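Local atomic coordinates of ribosomal protein L11 methyltransferase (Lactobacillus delbrueckii subsp. bulgaricus ATCC BAA-365, PDB entry 3GRZ), a protein that probably methylates lysine residues of ribosomal protein L11 with S-adenosyl-L-methionine as methyl donor, through the C-terminal methyltransferase domain present here. Residues Ile31-Gly36 with Glu100-Leu105; Lys60-Ala65 with Lys125-Val130; Val67-Gly72 with Asp93-Ala98; Ala78-Ala83 with Asn106-Ile111; Ser85-Asp90 with Asp110-Lys115. All coordinates share one frame; numbering follows the deposited sequence.

Contact 1 (Ile31-Gly36 with Glu100-Leu105); sequences IRLDPG and EENAAL
Asn102 and Leu105, on the side of helix 93-105 facing strand 29-33, meet the end of that strand and the loop after it. A strand of the small three-stranded sheet is thereby docked on a helix of the Rossmann-like methyltransferase domain. With CG anti to the carbonyl carbon (chi1 -72°), the Asn102 amide reaches the chain at Leu33 and Asp34. Its OD1 takes the N-H of Asp34, Asp34 N to Asn102 OD1 being 2.8 Å, and the donor sits 27° out of the carbonyl plane. Asp34 OD1 in turn receives the N-H of Gly36 in an Asx turn. Leu33 crosses Asn102 at about a right angle and brings its CD2 to 3.6 Å from Asn102 CG. The amide nitrogen ND2 binds Ser71 O and a water that bridges to Asp34 O. An alanine at Asn102 would probably leave Asp34 N without this acceptor and Leu33 CD2 without the amide it packs on. One helical turn on, Leu105 CB lies 4.4 Å from Arg32 CB, while in one of the two Arg32 conformers the guanidinium leads away to Glu19 O. Leu105 CD1 stands 3.9 Å from Asp34 CB.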
# COMPACT_ATOMS: atom_id res chain seq x y z
N ILE B 31 13.09 6.17 8.65
CA ILE B 31 12.62 6.53 9.97
C ILE B 31 13.51 5.87 11.02
O ILE B 31 13.56 4.64 11.12
CB ILE B 31 11.13 6.20 10.17
CG1 ILE B 31 10.28 7.04 9.21
CG2 ILE B 31 10.71 6.45 11.63
CD1 ILE B 31 8.79 6.77 9.32
N ARG B 32 14.22 6.71 11.76
CA ARG B 32 15.07 6.25 12.86
C ARG B 32 14.27 6.08 14.15
O ARG B 32 13.50 6.96 14.54
CB ARG B 32 16.27 7.18 13.04
CG ARG B 32 17.13 7.24 11.79
CD ARG B 32 18.43 8.01 11.98
NE ARG B 32 19.32 7.77 10.85
CZ ARG B 32 20.21 6.79 10.79
NH1 ARG B 32 20.97 6.64 9.71
NH2 ARG B 32 20.36 5.95 11.82
N LEU B 33 14.44 4.92 14.78
CA LEU B 33 13.79 4.62 16.05
C LEU B 33 14.83 4.11 17.04
O LEU B 33 15.78 3.42 16.66
CB LEU B 33 12.70 3.55 15.88
CG LEU B 33 11.43 3.79 15.05
CD1 LEU B 33 10.52 2.58 15.17
CD2 LEU B 33 10.68 5.05 15.46
N ASP B 34 14.65 4.45 18.32
CA ASP B 34 15.56 4.04 19.38
C ASP B 34 14.98 2.80 20.07
O ASP B 34 13.95 2.88 20.74
CB ASP B 34 15.79 5.20 20.37
CG ASP B 34 16.81 4.88 21.48
OD1 ASP B 34 17.22 3.70 21.67
OD2 ASP B 34 17.21 5.83 22.18
N PRO B 35 15.65 1.63 19.91
CA PRO B 35 15.20 0.35 20.45
C PRO B 35 15.25 0.28 21.97
O PRO B 35 14.55 -0.53 22.57
CB PRO B 35 16.21 -0.65 19.86
CG PRO B 35 16.83 0.06 18.73
CD PRO B 35 16.92 1.47 19.18
N GLY B 36 16.08 1.13 22.57
CA GLY B 36 16.16 1.25 24.03
C GLY B 36 14.92 1.86 24.66
O GLY B 36 14.67 1.65 25.85
N GLU B 100 8.19 11.44 21.37
CA GLU B 100 8.94 12.70 21.29
C GLU B 100 10.39 12.49 20.87
O GLU B 100 10.89 13.19 19.97
CB GLU B 100 8.89 13.48 22.60
CG GLU B 100 9.51 14.88 22.47
CD GLU B 100 9.44 15.71 23.74
OE1 GLU B 100 9.18 15.17 24.84
OE2 GLU B 100 9.66 16.93 23.64
N GLU B 101 11.06 11.53 21.51
CA GLU B 101 12.47 11.27 21.24
C GLU B 101 12.70 10.67 19.85
O GLU B 101 13.63 11.07 19.15
CB GLU B 101 13.11 10.40 22.35
CG GLU B 101 13.11 11.11 23.73
CD GLU B 101 14.09 10.52 24.77
OE1 GLU B 101 14.94 9.67 24.41
OE2 GLU B 101 14.00 10.93 25.95
N ASN B 102 11.85 9.71 19.45
CA ASN B 102 11.90 9.17 18.08
C ASN B 102 11.59 10.24 17.04
O ASN B 102 12.27 10.31 16.01
CB ASN B 102 10.99 7.94 17.91
CG ASN B 102 11.54 6.69 18.60
OD1 ASN B 102 12.75 6.48 18.69
ND2 ASN B 102 10.64 5.84 19.08
N ALA B 103 10.60 11.12 17.31
CA ALA B 103 10.34 12.25 16.37
C ALA B 103 11.60 13.11 16.18
O ALA B 103 12.00 13.40 15.04
CB ALA B 103 9.18 13.11 16.84
N ALA B 104 12.22 13.47 17.30
CA ALA B 104 13.43 14.30 17.34
C ALA B 104 14.59 13.66 16.59
O ALA B 104 15.33 14.36 15.90
CB ALA B 104 13.82 14.59 18.79
N LEU B 105 14.75 12.34 16.71
CA LEU B 105 15.76 11.60 15.92
C LEU B 105 15.56 11.76 14.43
O LEU B 105 16.49 11.60 13.63
CB LEU B 105 15.76 10.10 16.25
CG LEU B 105 16.34 9.63 17.58
CD1 LEU B 105 15.97 8.16 17.78
CD2 LEU B 105 17.88 9.87 17.68
O HOH W 1 11.23 3.14 20.00

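Contact 2 (Lys60-Ala65 with Lys125-Val130); sequences KPLTVA and KFDLIV
Ala65 CB sits almost over the centre of the Phe126 ring, 3.6 Å from its centroid and 7° off the ring normal, a CH-pi contact on one face. Thr63 and Asp127 meet through polar atoms: Thr63 N donates a nearly straight bond (174°) to Asp127 OD2 at 3.0 Å, and Thr63 OG1 accepts from Asp127 N, also at 3.0 Å. OG1 reaches that N-H because it lies between the backbone N and the carbonyl carbon (chi1 61°). After the corner at Asp127, residues 128-130 of strand 126-132 pair in parallel with strand 63-67, in the middle of the seven-stranded Rossmann-like sheet. Leu128 N donates to Thr63 O, Ala65 N to Leu128 O and Val130 N to Ala65 O, the last at 2.8 Å. Val64 and Leu128 lie side by side on the face away from Ala65, CG2 of Val64 4.0 Å from CD2 of Leu128. An alanine at Phe126 would probably open a gap over Ala65 CB, leaving that methyl without its CH-pi partner. Further out, Asn150 ND2 binds Asp127 OD1, and one water bridges Pro61 O to Asp127 OD2. A second water links Thr63 OG1 with Lys125 O, and Pro61 packs on Phe25 of the second subunit.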
# COMPACT_ATOMS: atom_id res chain seq x y z
N LYS B 60 -3.65 14.24 -0.26
CA LYS B 60 -3.47 15.66 0.03
C LYS B 60 -3.13 15.74 1.54
O LYS B 60 -3.33 14.74 2.24
CB LYS B 60 -4.75 16.43 -0.30
CG LYS B 60 -5.93 16.10 0.60
CD LYS B 60 -7.18 16.88 0.21
CE LYS B 60 -8.30 16.60 1.18
NZ LYS B 60 -9.54 17.35 0.82
N PRO B 61 -2.62 16.90 2.03
CA PRO B 61 -2.43 17.05 3.49
C PRO B 61 -3.72 16.85 4.27
O PRO B 61 -4.72 17.52 4.02
CB PRO B 61 -1.93 18.50 3.64
CG PRO B 61 -1.23 18.75 2.37
CD PRO B 61 -2.14 18.11 1.33
N LEU B 62 -3.68 15.89 5.19
CA LEU B 62 -4.80 15.58 6.05
C LEU B 62 -4.40 15.81 7.49
O LEU B 62 -3.24 15.64 7.84
CB LEU B 62 -5.20 14.10 5.88
CG LEU B 62 -5.57 13.58 4.48
CD1 LEU B 62 -5.79 12.08 4.53
CD2 LEU B 62 -6.79 14.30 3.90
N THR B 63 -5.37 16.19 8.32
CA THR B 63 -5.15 16.26 9.76
C THR B 63 -5.30 14.86 10.36
O THR B 63 -6.24 14.12 10.03
CB THR B 63 -6.12 17.27 10.44
OG1 THR B 63 -7.47 16.85 10.24
CG2 THR B 63 -5.92 18.67 9.87
N VAL B 64 -4.35 14.49 11.22
CA VAL B 64 -4.20 13.10 11.66
C VAL B 64 -4.24 13.00 13.18
O VAL B 64 -3.63 13.83 13.86
CB VAL B 64 -2.85 12.47 11.15
CG1 VAL B 64 -2.66 11.04 11.65
CG2 VAL B 64 -2.74 12.52 9.62
N ALA B 65 -4.97 12.00 13.69
CA ALA B 65 -4.80 11.51 15.06
C ALA B 65 -4.28 10.09 14.99
O ALA B 65 -4.89 9.24 14.33
CB ALA B 65 -6.10 11.56 15.85
N LYS B 125 -11.53 17.56 15.59
CA LYS B 125 -11.90 16.52 14.64
C LYS B 125 -10.76 16.35 13.64
O LYS B 125 -9.95 17.26 13.44
CB LYS B 125 -13.20 16.88 13.93
CG LYS B 125 -14.38 17.23 14.83
CD LYS B 125 -15.61 17.61 14.00
CE LYS B 125 -16.84 17.85 14.86
NZ LYS B 125 -16.71 19.04 15.76
N PHE B 126 -10.70 15.19 12.99
CA PHE B 126 -9.57 14.88 12.11
C PHE B 126 -10.04 14.33 10.77
O PHE B 126 -11.14 13.77 10.68
CB PHE B 126 -8.64 13.87 12.81
CG PHE B 126 -8.21 14.30 14.20
CD1 PHE B 126 -7.10 15.13 14.37
CD2 PHE B 126 -8.95 13.92 15.32
CE1 PHE B 126 -6.71 15.55 15.65
CE2 PHE B 126 -8.58 14.35 16.60
CZ PHE B 126 -7.46 15.15 16.77
N ASP B 127 -9.22 14.50 9.74
CA ASP B 127 -9.46 13.87 8.43
C ASP B 127 -9.09 12.39 8.43
O ASP B 127 -9.61 11.62 7.63
CB ASP B 127 -8.61 14.53 7.36
CG ASP B 127 -8.95 15.99 7.16
OD1 ASP B 127 -10.15 16.33 7.15
OD2 ASP B 127 -8.02 16.80 7.01
N LEU B 128 -8.15 12.02 9.30
CA LEU B 128 -7.60 10.68 9.32
C LEU B 128 -7.31 10.23 10.76
O LEU B 128 -6.55 10.87 11.48
CB LEU B 128 -6.36 10.59 8.43
CG LEU B 128 -5.71 9.21 8.26
CD1 LEU B 128 -6.57 8.35 7.36
CD2 LEU B 128 -4.31 9.36 7.68
N ILE B 129 -7.96 9.16 11.18
CA ILE B 129 -7.68 8.59 12.49
C ILE B 129 -7.01 7.23 12.26
O ILE B 129 -7.53 6.40 11.53
CB ILE B 129 -8.97 8.47 13.36
CG1 ILE B 129 -9.54 9.87 13.63
CG2 ILE B 129 -8.66 7.73 14.67
CD1 ILE B 129 -10.84 9.91 14.43
N VAL B 130 -5.83 7.04 12.86
CA VAL B 130 -5.04 5.83 12.65
C VAL B 130 -4.86 5.15 14.01
O VAL B 130 -4.60 5.83 15.01
CB VAL B 130 -3.64 6.13 12.03
CG1 VAL B 130 -2.88 4.85 11.75
CG2 VAL B 130 -3.76 6.94 10.75
O HOH W 2 -7.51 18.35 4.89
O HOH W 3 -9.28 18.60 11.31

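Contact 3 (Val67-Gly72 with Asp93-Ala98); sequences VGTGSG and DESMTA
Ser95 turns its hydroxyl onto the carbonyl of Gly70. With OG anti to the backbone N (chi1 171°), it points across to the loop and donates to Gly70 O at 2.7 Å, in the carbonyl plane and on a lone pair, the C=O...O angle being 120°. The same OG is also in hydrogen-bonding contact with Asp90 OD2, at the end of strand 85-90, so that two acceptors would share the one hydroxyl proton. Thr69 offers its methyl group: CG2 comes to 3.5 Å from Ser95 OG, while OG1 turns to Asp66 OD2. The Thr69-Gly72 segment is a type II' turn, closed by Gly72 N to Thr69 O, within the glycine-rich loop that follows the first strand of a Rossmann-like methyltransferase sheet; Gly68 there is a predicted S-adenosylmethionine-binding residue. Gly70 takes a positive phi, a conformation that glycine accepts readily. From the helix side, the third torsion of Met96 (chi3 97°) carries its CE to 4.4 Å from Thr69 CG2. Ala98 CB approaches Gly70 O at 4.1 Å. Ser71 points its CB away from the helix, and its OG bonds Ile73 N beyond Gly72, the N-cap of helix 73-80.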
# COMPACT_ATOMS: atom_id res chain seq x y z
N VAL B 67 -3.75 7.09 17.35
CA VAL B 67 -4.25 6.66 18.65
C VAL B 67 -3.48 5.43 19.10
O VAL B 67 -3.36 4.48 18.34
CB VAL B 67 -5.77 6.36 18.59
CG1 VAL B 67 -6.30 5.89 19.94
CG2 VAL B 67 -6.54 7.59 18.13
N GLY B 68 -2.97 5.45 20.34
CA GLY B 68 -2.14 4.34 20.84
C GLY B 68 -0.78 4.35 20.18
O GLY B 68 -0.27 3.31 19.76
N THR B 69 -0.18 5.54 20.11
CA THR B 69 0.99 5.79 19.26
C THR B 69 2.23 4.92 19.55
O THR B 69 3.05 4.68 18.65
CB THR B 69 1.33 7.31 19.23
OG1 THR B 69 2.19 7.61 18.13
CG2 THR B 69 2.02 7.76 20.53
N GLY B 70 2.35 4.44 20.79
CA GLY B 70 3.48 3.59 21.21
C GLY B 70 4.80 4.30 21.03
O GLY B 70 5.09 5.28 21.70
N SER B 71 5.56 3.83 20.04
CA SER B 71 6.86 4.39 19.70
C SER B 71 6.76 5.70 18.91
O SER B 71 7.75 6.43 18.76
CB SER B 71 7.64 3.39 18.86
OG SER B 71 7.04 3.29 17.58
N GLY B 72 5.57 5.97 18.37
CA GLY B 72 5.32 7.15 17.53
C GLY B 72 5.54 6.91 16.04
O GLY B 72 5.42 7.84 15.25
N ASP B 93 3.45 7.40 30.14
CA ASP B 93 4.58 8.33 30.13
C ASP B 93 5.66 7.89 29.15
O ASP B 93 6.26 8.72 28.47
CB ASP B 93 5.21 8.43 31.53
CG ASP B 93 4.39 9.27 32.50
OD1 ASP B 93 4.47 9.02 33.73
OD2 ASP B 93 3.67 10.19 32.04
N GLU B 94 5.89 6.58 29.08
CA GLU B 94 6.99 6.07 28.27
C GLU B 94 6.69 6.10 26.80
O GLU B 94 7.61 6.23 26.02
CB GLU B 94 7.47 4.67 28.69
CG GLU B 94 6.49 3.85 29.45
CD GLU B 94 6.40 4.27 30.90
OE1 GLU B 94 7.43 4.44 31.58
OE2 GLU B 94 5.26 4.43 31.35
N SER B 95 5.42 6.00 26.42
CA SER B 95 5.05 6.26 25.03
C SER B 95 5.26 7.73 24.67
O SER B 95 5.80 8.05 23.61
CB SER B 95 3.62 5.84 24.72
OG SER B 95 3.27 6.31 23.43
N MET B 96 4.83 8.63 25.56
CA MET B 96 5.05 10.06 25.39
C MET B 96 6.53 10.38 25.21
O MET B 96 6.89 11.15 24.32
CB MET B 96 4.44 10.86 26.54
CG MET B 96 2.90 10.78 26.63
SD MET B 96 2.01 11.58 25.27
CE MET B 96 1.66 10.19 24.22
N THR B 97 7.39 9.74 26.00
CA THR B 97 8.86 9.86 25.87
C THR B 97 9.37 9.29 24.55
O THR B 97 10.13 9.96 23.83
CB THR B 97 9.59 9.17 27.06
OG1 THR B 97 9.16 9.77 28.29
CG2 THR B 97 11.11 9.29 26.95
N ALA B 98 8.96 8.06 24.22
CA ALA B 98 9.44 7.42 23.00
C ALA B 98 9.02 8.20 21.75
O ALA B 98 9.86 8.47 20.90
CB ALA B 98 8.96 5.97 22.93

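Contact 4 (Ala78-Ala83 with Asn106-Ile111); sequences AHKLGA and NGIYDI
His79 and Ile108 slide past each other in opposite directions, the branch methyl CG2 of Ile108 standing over the middle of the imidazole, 3.8 Å from its centroid and only 2° off the ring normal. This CH-pi contact covers one face of the ring, and Ile108 CD1 approaches the His79 ND1 corner at 3.7 Å. Asp110 crosses His79 at about a right angle, its carboxylate plane turned 66° from the ring. His79 NE2 lies 2.8 Å from Asp110 OD1, but the N-H is bent to 116° and the bond is weak; OD2 stands at the ring edge, in plane. Ile111 adds its CD1, 4.2 Å from His79 CB. Lys80 crosses Asn106, likewise at about a right angle, with Lys80 CE 3.7 Å from Asn106 CB. A bend at chi4 sets NZ, which two waters connect to Asn106: one reaches OD1, the other the backbone O. Lys80 NZ also forms a salt bridge with Glu29, and Asn106 OD1 accepts from Arg32 N. Both helices end in Schellman motifs, with Gly82 after helix 73-80 and Gly107 after helix 93-105. The loop leading from helix 93-105 to strand 112-115 thus lies along the end of helix 73-80, where Ile108 and Ile111 also touch Ile76; beyond that end, Leu81 O binds Arg10 NE of the second subunit.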
# COMPACT_ATOMS: atom_id res chain seq x y z
N ALA B 78 3.27 9.60 9.12
CA ALA B 78 2.22 10.50 8.64
C ALA B 78 2.77 11.91 8.42
O ALA B 78 2.47 12.53 7.39
CB ALA B 78 1.04 10.53 9.62
N HIS B 79 3.60 12.39 9.36
CA HIS B 79 4.20 13.74 9.26
C HIS B 79 5.07 13.83 8.01
O HIS B 79 4.97 14.79 7.24
CB HIS B 79 5.01 14.07 10.52
CG HIS B 79 5.57 15.46 10.54
ND1 HIS B 79 6.74 15.80 9.90
CD2 HIS B 79 5.12 16.59 11.13
CE1 HIS B 79 6.99 17.09 10.08
NE2 HIS B 79 6.02 17.59 10.82
N LYS B 80 5.91 12.82 7.81
CA LYS B 80 6.83 12.79 6.66
C LYS B 80 6.08 12.69 5.32
O LYS B 80 6.51 13.25 4.31
CB LYS B 80 7.81 11.64 6.81
CG LYS B 80 8.92 11.95 7.81
CD LYS B 80 9.54 10.68 8.34
CE LYS B 80 10.83 10.94 9.10
NZ LYS B 80 11.83 11.68 8.29
N LEU B 81 4.93 12.00 5.34
CA LEU B 81 4.08 11.86 4.16
C LEU B 81 3.21 13.07 3.86
O LEU B 81 2.39 13.04 2.95
CB LEU B 81 3.22 10.59 4.26
CG LEU B 81 4.01 9.29 4.10
CD1 LEU B 81 3.14 8.09 4.39
CD2 LEU B 81 4.65 9.16 2.73
N GLY B 82 3.38 14.14 4.65
CA GLY B 82 2.79 15.42 4.33
C GLY B 82 1.50 15.74 5.06
O GLY B 82 0.69 16.49 4.53
N ALA B 83 1.30 15.19 6.26
CA ALA B 83 0.10 15.52 7.04
C ALA B 83 -0.01 17.02 7.31
O ALA B 83 1.01 17.70 7.45
CB ALA B 83 0.07 14.76 8.33
N ASN B 106 14.32 12.07 14.03
CA ASN B 106 14.02 12.26 12.63
C ASN B 106 13.86 13.74 12.26
O ASN B 106 13.39 14.06 11.18
CB ASN B 106 12.80 11.42 12.24
CG ASN B 106 13.10 9.94 12.31
OD1 ASN B 106 13.81 9.40 11.47
ND2 ASN B 106 12.58 9.27 13.34
N GLY B 107 14.26 14.61 13.18
CA GLY B 107 14.25 16.06 12.97
C GLY B 107 12.87 16.68 13.00
O GLY B 107 12.64 17.71 12.38
N ILE B 108 11.95 16.05 13.73
CA ILE B 108 10.56 16.49 13.82
C ILE B 108 10.27 16.92 15.24
O ILE B 108 10.45 16.13 16.16
CB ILE B 108 9.56 15.35 13.40
CG1 ILE B 108 9.76 14.94 11.94
CG2 ILE B 108 8.10 15.79 13.62
CD1 ILE B 108 9.10 13.58 11.59
N TYR B 109 9.81 18.16 15.40
CA TYR B 109 9.62 18.77 16.72
C TYR B 109 8.20 19.27 16.93
O TYR B 109 7.84 19.69 18.03
CB TYR B 109 10.67 19.87 16.98
CG TYR B 109 12.08 19.31 16.92
CD1 TYR B 109 12.65 18.67 18.03
CD2 TYR B 109 12.83 19.37 15.75
CE1 TYR B 109 13.92 18.13 17.98
CE2 TYR B 109 14.12 18.82 15.69
CZ TYR B 109 14.65 18.20 16.81
OH TYR B 109 15.91 17.65 16.77
N ASP B 110 7.38 19.18 15.88
CA ASP B 110 6.00 19.70 15.90
C ASP B 110 4.88 18.67 15.89
O ASP B 110 3.75 19.02 15.56
CB ASP B 110 5.79 20.71 14.76
CG ASP B 110 5.94 20.10 13.37
OD1 ASP B 110 6.32 18.92 13.24
OD2 ASP B 110 5.70 20.82 12.39
N ILE B 111 5.16 17.42 16.24
CA ILE B 111 4.07 16.47 16.47
C ILE B 111 3.47 16.75 17.85
O ILE B 111 4.19 16.73 18.85
CB ILE B 111 4.52 15.00 16.34
CG1 ILE B 111 4.79 14.67 14.87
CG2 ILE B 111 3.43 14.06 16.91
CD1 ILE B 111 5.44 13.30 14.60
O HOH W 4 14.24 10.84 9.22
O HOH W 5 11.33 14.25 8.66

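Contact 5 (Ser85-Asp90 with Asp110-Lys115); sequences SVLATD and DIALQK
Leu87 has CG anti to its backbone N (chi1 172°), and its chi2 of 66° sets CD1 over the neighbouring strand, 3.5 Å from Ala112 O and 3.9 Å from Gln114 CB. Gln114 also holds CG anti to its N (chi1 -172°) and runs extended beyond it, crossing Leu87 obliquely until Gln114 OE1 lies 4.1 Å from Leu87 CD2; its NE2 bonds Asp121 O. On the face that carries Ala88, Leu113 CD2 comes to 3.8 Å from Ala88 CB. Ile111 CG2 packs there too, against Val86 CG1 and Ala88 CB. The backbones run parallel: Ala112 N donates to Val86 O, Ala88 N to Ala112 O at 2.8 Å, and Gln114 N to Ala88 O, while Asp90 N to Gln114 O is weak at 3.3 Å. Before the first of these, a water joins Val86 N to Asp110 O. Asp90 ends its strand; OD2 accepts from Gly70 N and OD1 binds a glycerol probably left from crystallisation. It is a predicted S-adenosylmethionine-binding residue, consistent with the acidic residue at the end of the second strand in Rossmann-like methyltransferases. Strands 85-90 and 112-115 with helix 93-105 between them form a beta-alpha-beta unit. Strand 112-115 is the outermost at this margin of the sheet, and 85-90 pairs on its other side with 63-67. Leu113 packs on Met96 and Ala99 of helix 93-105, while Val86 and Ala88 touch Ala75 of helix 73-80.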
# COMPACT_ATOMS: atom_id res chain seq x y z
N SER B 85 -1.43 18.13 10.00
CA SER B 85 -1.12 18.20 11.42
C SER B 85 -1.16 16.78 11.95
O SER B 85 -1.80 15.91 11.35
CB SER B 85 -2.13 19.07 12.18
OG SER B 85 -3.41 18.49 12.17
N VAL B 86 -0.47 16.54 13.06
CA VAL B 86 -0.45 15.22 13.70
C VAL B 86 -0.59 15.36 15.21
O VAL B 86 0.18 16.07 15.86
CB VAL B 86 0.84 14.39 13.39
CG1 VAL B 86 0.71 12.98 13.95
CG2 VAL B 86 1.12 14.31 11.89
N LEU B 87 -1.62 14.70 15.75
CA LEU B 87 -1.73 14.48 17.18
C LEU B 87 -1.49 13.00 17.44
O LEU B 87 -2.09 12.14 16.79
CB LEU B 87 -3.11 14.88 17.71
CG LEU B 87 -3.39 14.50 19.17
CD1 LEU B 87 -2.49 15.28 20.15
CD2 LEU B 87 -4.86 14.72 19.51
N ALA B 88 -0.59 12.70 18.37
CA ALA B 88 -0.31 11.33 18.76
C ALA B 88 -0.73 11.14 20.22
O ALA B 88 -0.34 11.95 21.09
CB ALA B 88 1.17 11.02 18.56
N THR B 89 -1.54 10.11 20.49
CA THR B 89 -2.02 9.84 21.85
C THR B 89 -1.60 8.47 22.38
O THR B 89 -1.45 7.52 21.60
CB THR B 89 -3.57 9.97 21.99
OG1 THR B 89 -4.21 8.81 21.45
CG2 THR B 89 -4.10 11.22 21.30
N ASP B 90 -1.41 8.38 23.69
CA ASP B 90 -1.23 7.09 24.38
C ASP B 90 -1.41 7.27 25.87
O ASP B 90 -1.43 8.40 26.36
CB ASP B 90 0.13 6.46 24.06
CG ASP B 90 0.08 4.91 23.96
OD1 ASP B 90 -0.65 4.26 24.73
OD2 ASP B 90 0.78 4.34 23.11
N ASP B 110 7.38 19.18 15.88
CA ASP B 110 6.00 19.70 15.90
C ASP B 110 4.88 18.67 15.89
O ASP B 110 3.75 19.02 15.56
CB ASP B 110 5.79 20.71 14.76
CG ASP B 110 5.94 20.10 13.37
OD1 ASP B 110 6.32 18.92 13.24
OD2 ASP B 110 5.70 20.82 12.39
N ILE B 111 5.16 17.42 16.24
CA ILE B 111 4.07 16.47 16.47
C ILE B 111 3.47 16.75 17.85
O ILE B 111 4.19 16.73 18.85
CB ILE B 111 4.52 15.00 16.34
CG1 ILE B 111 4.79 14.67 14.87
CG2 ILE B 111 3.43 14.06 16.91
CD1 ILE B 111 5.44 13.30 14.60
N ALA B 112 2.16 17.01 17.91
CA ALA B 112 1.47 17.22 19.18
C ALA B 112 1.24 15.89 19.89
O ALA B 112 0.89 14.90 19.26
CB ALA B 112 0.16 17.94 18.98
N LEU B 113 1.43 15.89 21.21
CA LEU B 113 1.30 14.68 22.01
C LEU B 113 0.28 14.89 23.12
O LEU B 113 0.25 15.94 23.75
CB LEU B 113 2.65 14.27 22.61
CG LEU B 113 3.82 14.03 21.63
CD1 LEU B 113 5.15 13.97 22.38
CD2 LEU B 113 3.61 12.76 20.83
N GLN B 114 -0.57 13.89 23.33
CA GLN B 114 -1.50 13.96 24.44
C GLN B 114 -1.55 12.62 25.17
O GLN B 114 -1.74 11.57 24.55
CB GLN B 114 -2.89 14.40 23.97
CG GLN B 114 -3.89 14.67 25.10
CD GLN B 114 -5.20 15.24 24.58
OE1 GLN B 114 -5.27 15.70 23.44
NE2 GLN B 114 -6.23 15.22 25.41
N LYS B 115 -1.33 12.68 26.48
CA LYS B 115 -1.42 11.52 27.33
C LYS B 115 -2.87 11.34 27.73
O LYS B 115 -3.41 12.09 28.56
CB LYS B 115 -0.52 11.67 28.55
CG LYS B 115 -0.41 10.43 29.40
CD LYS B 115 0.33 10.74 30.69
CE LYS B 115 0.48 9.51 31.56
NZ LYS B 115 -0.81 9.08 32.14
O HOH W 6 1.86 18.49 13.46

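Overall arrangement
Contacts 2 and 5 are parallel strand pairings in the same mixed sheet, joined through neighbouring strands 63-67 and 85-90; contact 2 is buried in its middle, contact 5 lies at its margin and is partly buried. Contact 3, also buried, relies on a hydroxyl-carbonyl bond instead of strand pairing and meets contact 5 at the predicted cofactor site. Contacts 1 and 4 are surface contacts carried by side chains, and they touch each other. Contacts 1 and 3 share helix 93-105. Contacts 4 and 5 share Asp110 and Ile111, while contacts 2 and 4 both touch the second subunit.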